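Local structure of esterase (Alcaligenes sp., 1QLW) at residues Y91-R94 with S98-V101; Y211-A216 with H270-A275. The protein is a bacterial esterase of the alpha/beta-hydrolase fold that hydrolyses carboxylic ester bonds. All blocks are in the same frame, centred on the assembly; numbering follows the deposited sequence.

Contact 1 of 2, residues Y91-R94 with S98-V101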
loop_
_atom_site.group_PDB
_atom_site.type_symbol
_atom_site.label_atom_id
_atom_site.label_comp_id
_atom_site.label_asym_id
_atom_site.label_seq_id
_atom_site.Cartn_x
_atom_site.Cartn_y
_atom_site.Cartn_z
ATOM N N TYR A 91 15.204 -9.368 -4.147
ATOM C CA TYR A 91 16.567 -9.652 -4.592
ATOM C C TYR A 91 17.580 -8.914 -3.729
ATOM O O TYR A 91 18.592 -9.480 -3.298
ATOM C CB TYR A 91 16.743 -9.292 -6.058
ATOM C CG TYR A 91 18.042 -9.781 -6.634
ATOM C CD1 TYR A 91 18.299 -11.136 -6.730
ATOM C CD2 TYR A 91 18.976 -8.912 -7.153
ATOM C CE1 TYR A 91 19.453 -11.601 -7.337
ATOM C CE2 TYR A 91 20.136 -9.346 -7.756
ATOM C CZ TYR A 91 20.365 -10.704 -7.861
ATOM O OH TYR A 91 21.492 -11.193 -8.480
ATOM N N PHE A 92 17.308 -7.635 -3.443
ATOM C CA PHE A 92 18.222 -6.853 -2.620
ATOM C C PHE A 92 18.345 -7.468 -1.230
ATOM O O PHE A 92 19.452 -7.550 -0.681
ATOM C CB PHE A 92 17.757 -5.401 -2.527
ATOM C CG PHE A 92 17.903 -4.593 -3.784
ATOM C CD1 PHE A 92 18.396 -5.078 -4.978
ATOM C CD2 PHE A 92 17.523 -3.266 -3.774
ATOM C CE1 PHE A 92 18.502 -4.290 -6.101
ATOM C CE2 PHE A 92 17.635 -2.455 -4.893
ATOM C CZ PHE A 92 18.131 -2.974 -6.067
ATOM N N LEU A 93 17.226 -7.918 -0.660
ATOM C CA LEU A 93 17.258 -8.588 0.646
ATOM C C LEU A 93 18.134 -9.832 0.590
ATOM O O LEU A 93 18.953 -10.085 1.484
ATOM C CB LEU A 93 15.843 -9.000 1.057
ATOM C CG LEU A 93 14.908 -7.851 1.346
ATOM C CD1 LEU A 93 13.485 -8.342 1.476
ATOM C CD2 LEU A 93 15.334 -7.141 2.619
ATOM N N ARG A 94 17.992 -10.630 -0.471
ATOM C CA ARG A 94 18.765 -11.854 -0.655
ATOM C C ARG A 94 20.243 -11.563 -0.858
ATOM O O ARG A 94 21.100 -12.383 -0.523
ATOM C CB ARG A 94 18.192 -12.678 -1.806
ATOM C CG ARG A 94 16.858 -13.309 -1.449
ATOM C CD ARG A 94 16.289 -14.097 -2.618
ATOM N NE ARG A 94 15.027 -14.742 -2.263
ATOM C CZ ARG A 94 14.927 -15.932 -1.686
ATOM N NH1 ARG A 94 16.000 -16.646 -1.376
ATOM N NH2 ARG A 94 13.721 -16.382 -1.384
ATOM N N SER A 98 19.309 -4.385 3.678
ATOM C CA SER A 98 18.024 -3.967 4.196
ATOM C C SER A 98 17.307 -3.079 3.192
ATOM O O SER A 98 17.970 -2.294 2.508
ATOM C CB SER A 98 18.205 -3.203 5.495
ATOM O OG SER A 98 18.740 -4.084 6.470
ATOM N N THR A 99 15.997 -3.234 3.107
ATOM C CA THR A 99 15.217 -2.458 2.165
ATOM C C THR A 99 14.117 -1.677 2.882
ATOM O O THR A 99 13.481 -2.171 3.819
ATOM C CB THR A 99 14.530 -3.289 1.079
ATOM O OG1 THR A 99 13.602 -4.172 1.696
ATOM C CG2 THR A 99 15.564 -4.038 0.257
ATOM N N TYR A 100 13.944 -0.444 2.436
ATOM C CA TYR A 100 12.892 0.454 2.931
ATOM C C TYR A 100 12.089 0.861 1.700
ATOM O O TYR A 100 12.612 1.611 0.877
ATOM C CB TYR A 100 13.468 1.644 3.684
ATOM C CG TYR A 100 14.053 1.260 5.020
ATOM C CD1 TYR A 100 15.248 0.574 5.132
ATOM C CD2 TYR A 100 13.388 1.552 6.204
ATOM C CE1 TYR A 100 15.732 0.151 6.353
ATOM C CE2 TYR A 100 13.877 1.166 7.433
ATOM C CZ TYR A 100 15.047 0.458 7.511
ATOM O OH TYR A 100 15.546 0.053 8.720
ATOM N N VAL A 101 10.903 0.312 1.532
ATOM C CA VAL A 101 10.100 0.516 0.321
ATOM C C VAL A 101 8.949 1.437 0.692
ATOM O O VAL A 101 8.111 1.083 1.537
ATOM C CB VAL A 101 9.591 -0.805 -0.261
ATOM C CG1 VAL A 101 8.711 -0.537 -1.483
ATOM C CG2 VAL A 101 10.733 -1.749 -0.635
#
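Leu93 and Thr99 meet at about a right angle where helix 88-94 lies against strand 99-103, the strand that closes the beta-alpha-beta unit begun by strand 65-68. This is the tight part of the contact. One branch of the leucine does most of the touching: Leu93 CD2 comes to 3.6 Å from Thr99 OG1 and to 3.9 Å from Thr99 CG2, while CG of the same leucine backs it up at 4.0 Å from that methyl. Thr99 spreads its two branches to serve both helix residues. With OG1 set between the backbone N and the carbonyl carbon (chi1 63°), its hydroxyl faces Leu93, and CG2 reaches in to lie 3.8 Å from Phe92 CB. Phe92 adds little beyond this CB, because its ring turns from the strand and packs against Ile65 and Leu67 of strand 65-68 and against Ala310 and Leu314 of helix 306-319.

Toward the turn the packing is slacker: Leu93 CD2 approaches Ser98 CA only to 4.4 Å, and the Ser98 side chain points away from the helix and touches Ile56 and Pro57. The partly exposed side belongs to Arg94, which turns from the strand and forms a salt bridge with Glu90. Were an alanine here instead of Leu93, the branched end lying across Thr99 would be missing, which would probably open a gap beside the threonine and next to Gln55. Apart from the approaches to Thr99 OG1, helix and strand meet here through carbon atoms, and that one polar atom is satisfied by a hydrogen bond to Asp89 OD1, one turn before Leu93 on helix 88-94, so that a buried hydroxyl can sit against a leucine methyl without loss of its partner.

Contact 2 of 2, residues Y211-A216 with H270-A275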
loop_
_atom_site.group_PDB
_atom_site.type_symbol
_atom_site.label_atom_id
_atom_site.label_comp_id
_atom_site.label_asym_id
_atom_site.label_seq_id
_atom_site.Cartn_x
_atom_site.Cartn_y
_atom_site.Cartn_z
ATOM N N TYR A 211 13.833 13.399 -6.814
ATOM C CA TYR A 211 13.643 13.521 -5.372
ATOM C C TYR A 211 14.892 13.403 -4.536
ATOM O O TYR A 211 15.114 14.264 -3.682
ATOM C CB TYR A 211 12.574 12.574 -4.820
ATOM C CG TYR A 211 11.145 12.751 -5.252
ATOM C CD1 TYR A 211 10.682 13.735 -6.118
ATOM C CD2 TYR A 211 10.185 11.890 -4.711
ATOM C CE1 TYR A 211 9.342 13.804 -6.471
ATOM C CE2 TYR A 211 8.850 11.961 -5.037
ATOM C CZ TYR A 211 8.425 12.927 -5.928
ATOM O OH TYR A 211 7.109 13.040 -6.315
ATOM N N PRO A 212 15.708 12.365 -4.698
ATOM C CA PRO A 212 16.873 12.238 -3.814
ATOM C C PRO A 212 17.822 13.406 -3.895
ATOM O O PRO A 212 18.479 13.741 -2.908
ATOM C CB PRO A 212 17.538 10.938 -4.239
ATOM C CG PRO A 212 16.546 10.213 -5.035
ATOM C CD PRO A 212 15.548 11.194 -5.578
ATOM N N PHE A 213 17.942 13.990 -5.085
ATOM C CA PHE A 213 18.810 15.142 -5.269
ATOM C C PHE A 213 18.259 16.366 -4.559
ATOM O O PHE A 213 19.008 17.162 -4.001
ATOM C CB PHE A 213 18.994 15.425 -6.765
ATOM C CG PHE A 213 19.536 14.251 -7.529
ATOM C CD1 PHE A 213 20.873 13.891 -7.433
ATOM C CD2 PHE A 213 18.712 13.497 -8.334
ATOM C CE1 PHE A 213 21.375 12.812 -8.147
ATOM C CE2 PHE A 213 19.193 12.428 -9.061
ATOM C CZ PHE A 213 20.534 12.086 -8.963
ATOM N N GLN A 214 16.924 16.543 -4.605
ATOM C CA GLN A 214 16.294 17.614 -3.852
ATOM C C GLN A 214 16.429 17.359 -2.355
ATOM O O GLN A 214 16.632 18.299 -1.574
ATOM C CB GLN A 214 14.823 17.742 -4.266
ATOM C CG GLN A 214 14.695 18.210 -5.699
ATOM C CD GLN A 214 13.289 18.220 -6.232
ATOM O OE1 GLN A 214 12.414 17.512 -5.718
ATOM N NE2 GLN A 214 13.026 18.985 -7.277
ATOM N N THR A 215 16.320 16.118 -1.908
ATOM C CA THR A 215 16.501 15.792 -0.496
ATOM C C THR A 215 17.910 16.198 -0.077
ATOM O O THR A 215 18.080 16.865 0.952
ATOM C CB THR A 215 16.281 14.295 -0.263
ATOM O OG1 THR A 215 14.942 13.945 -0.650
ATOM C CG2 THR A 215 16.489 13.920 1.191
ATOM N N ALA A 216 18.917 15.804 -0.866
ATOM C CA ALA A 216 20.294 16.082 -0.505
ATOM C C ALA A 216 20.602 17.568 -0.471
ATOM O O ALA A 216 21.378 18.018 0.378
ATOM C CB ALA A 216 21.236 15.339 -1.441
ATOM N N HIS A 270 23.361 13.381 -18.796
ATOM C CA HIS A 270 24.803 13.434 -19.053
ATOM C C HIS A 270 25.376 14.792 -18.660
ATOM O O HIS A 270 26.476 14.850 -18.110
ATOM C CB HIS A 270 25.120 13.210 -20.529
ATOM C CG HIS A 270 25.150 11.774 -20.924
ATOM N ND1 HIS A 270 26.082 10.877 -20.448
ATOM C CD2 HIS A 270 24.368 11.098 -21.811
ATOM C CE1 HIS A 270 25.894 9.712 -21.044
ATOM N NE2 HIS A 270 24.851 9.816 -21.862
ATOM N N ALA A 271 24.676 15.876 -18.964
ATOM C CA ALA A 271 25.212 17.206 -18.639
ATOM C C ALA A 271 25.417 17.290 -17.127
ATOM O O ALA A 271 26.403 17.851 -16.664
ATOM C CB ALA A 271 24.323 18.288 -19.172
ATOM N N PHE A 272 24.453 16.790 -16.361
ATOM C CA PHE A 272 24.558 16.753 -14.910
ATOM C C PHE A 272 25.741 15.931 -14.449
ATOM O O PHE A 272 26.542 16.409 -13.649
ATOM C CB PHE A 272 23.240 16.193 -14.332
ATOM C CG PHE A 272 23.344 15.742 -12.910
ATOM C CD1 PHE A 272 23.709 16.605 -11.900
ATOM C CD2 PHE A 272 23.081 14.398 -12.657
ATOM C CE1 PHE A 272 23.804 16.106 -10.599
ATOM C CE2 PHE A 272 23.154 13.917 -11.367
ATOM C CZ PHE A 272 23.538 14.773 -10.365
ATOM N N ILE A 273 25.829 14.694 -14.906
ATOM C CA ILE A 273 26.901 13.807 -14.457
ATOM C C ILE A 273 28.257 14.382 -14.805
ATOM O O ILE A 273 29.177 14.354 -13.978
ATOM C CB ILE A 273 26.692 12.417 -15.060
ATOM C CG1 ILE A 273 25.451 11.724 -14.462
ATOM C CG2 ILE A 273 27.935 11.549 -14.883
ATOM C CD1 ILE A 273 25.562 11.392 -12.985
ATOM N N ASP A 274 28.416 14.888 -16.019
ATOM C CA ASP A 274 29.693 15.481 -16.400
ATOM C C ASP A 274 30.036 16.669 -15.530
ATOM O O ASP A 274 31.194 16.829 -15.127
ATOM C CB ASP A 274 29.642 15.888 -17.877
ATOM C CG ASP A 274 29.574 14.697 -18.807
ATOM O OD1 ASP A 274 29.826 13.544 -18.397
ATOM O OD2 ASP A 274 29.271 14.949 -19.992
ATOM N N ALA A 275 29.063 17.534 -15.255
ATOM C CA ALA A 275 29.281 18.670 -14.366
ATOM C C ALA A 275 29.668 18.217 -12.965
ATOM O O ALA A 275 30.540 18.820 -12.336
ATOM C CB ALA A 275 28.058 19.566 -14.307
#
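Phe213 and Phe272 bridge two helices that cover the same face of the alpha/beta-hydrolase sheet: helix 211-218, which directly follows strand 200-205, and helix 263-278, which lies between strands 248-252 and 283-287. The aromatic interaction is an offset edge-to-face stack. The edge of Phe272 is directed at the face of Phe213, with ring centroids 5.2 Å apart and planes inclined at 79°. Two long side chains are needed, since the nearest CA atoms, those of Phe213 and Phe272, are 11.3 Å apart; Phe272 reaches across with CG anti to its backbone N (chi1 164°).

Apolar neighbours pack around the pair. Both rings touch Val248 and Pro235, and Phe213 also rests on Ile226, so the stack sits over neighbouring strands of the sheet.

A polar interaction lies on the other flank of helix 211-218, where Tyr211 OH hydrogen-bonds Gln104 OE1. At the stack itself the meeting is narrow: CE2 of Phe272 lies 3.8 Å from Phe213 CE1, and the closest approach is Phe213 CE1 to Phe272 CZ, at 3.7 Å.

Along the chain the two contacts come in series, contact 1 closing before contact 2 opens. Their centres are 24 Å apart and their nearest atoms about 11 Å, so they do not touch, yet both are built on one mixed sheet. Contact 1 joins helix 88-94 to strand 99-103, which pairs with strands 43-57 and 65-68; contact 2 lies over strands 223-229 and 248-252, farther along the sheet. The helices of the two contacts cover opposite faces, as in alpha/beta hydrolases generally. Together they represent both layers of the sandwich: one contact fixes a helix to the strand that follows it, the other joins two helices side by side on one face of the sheet.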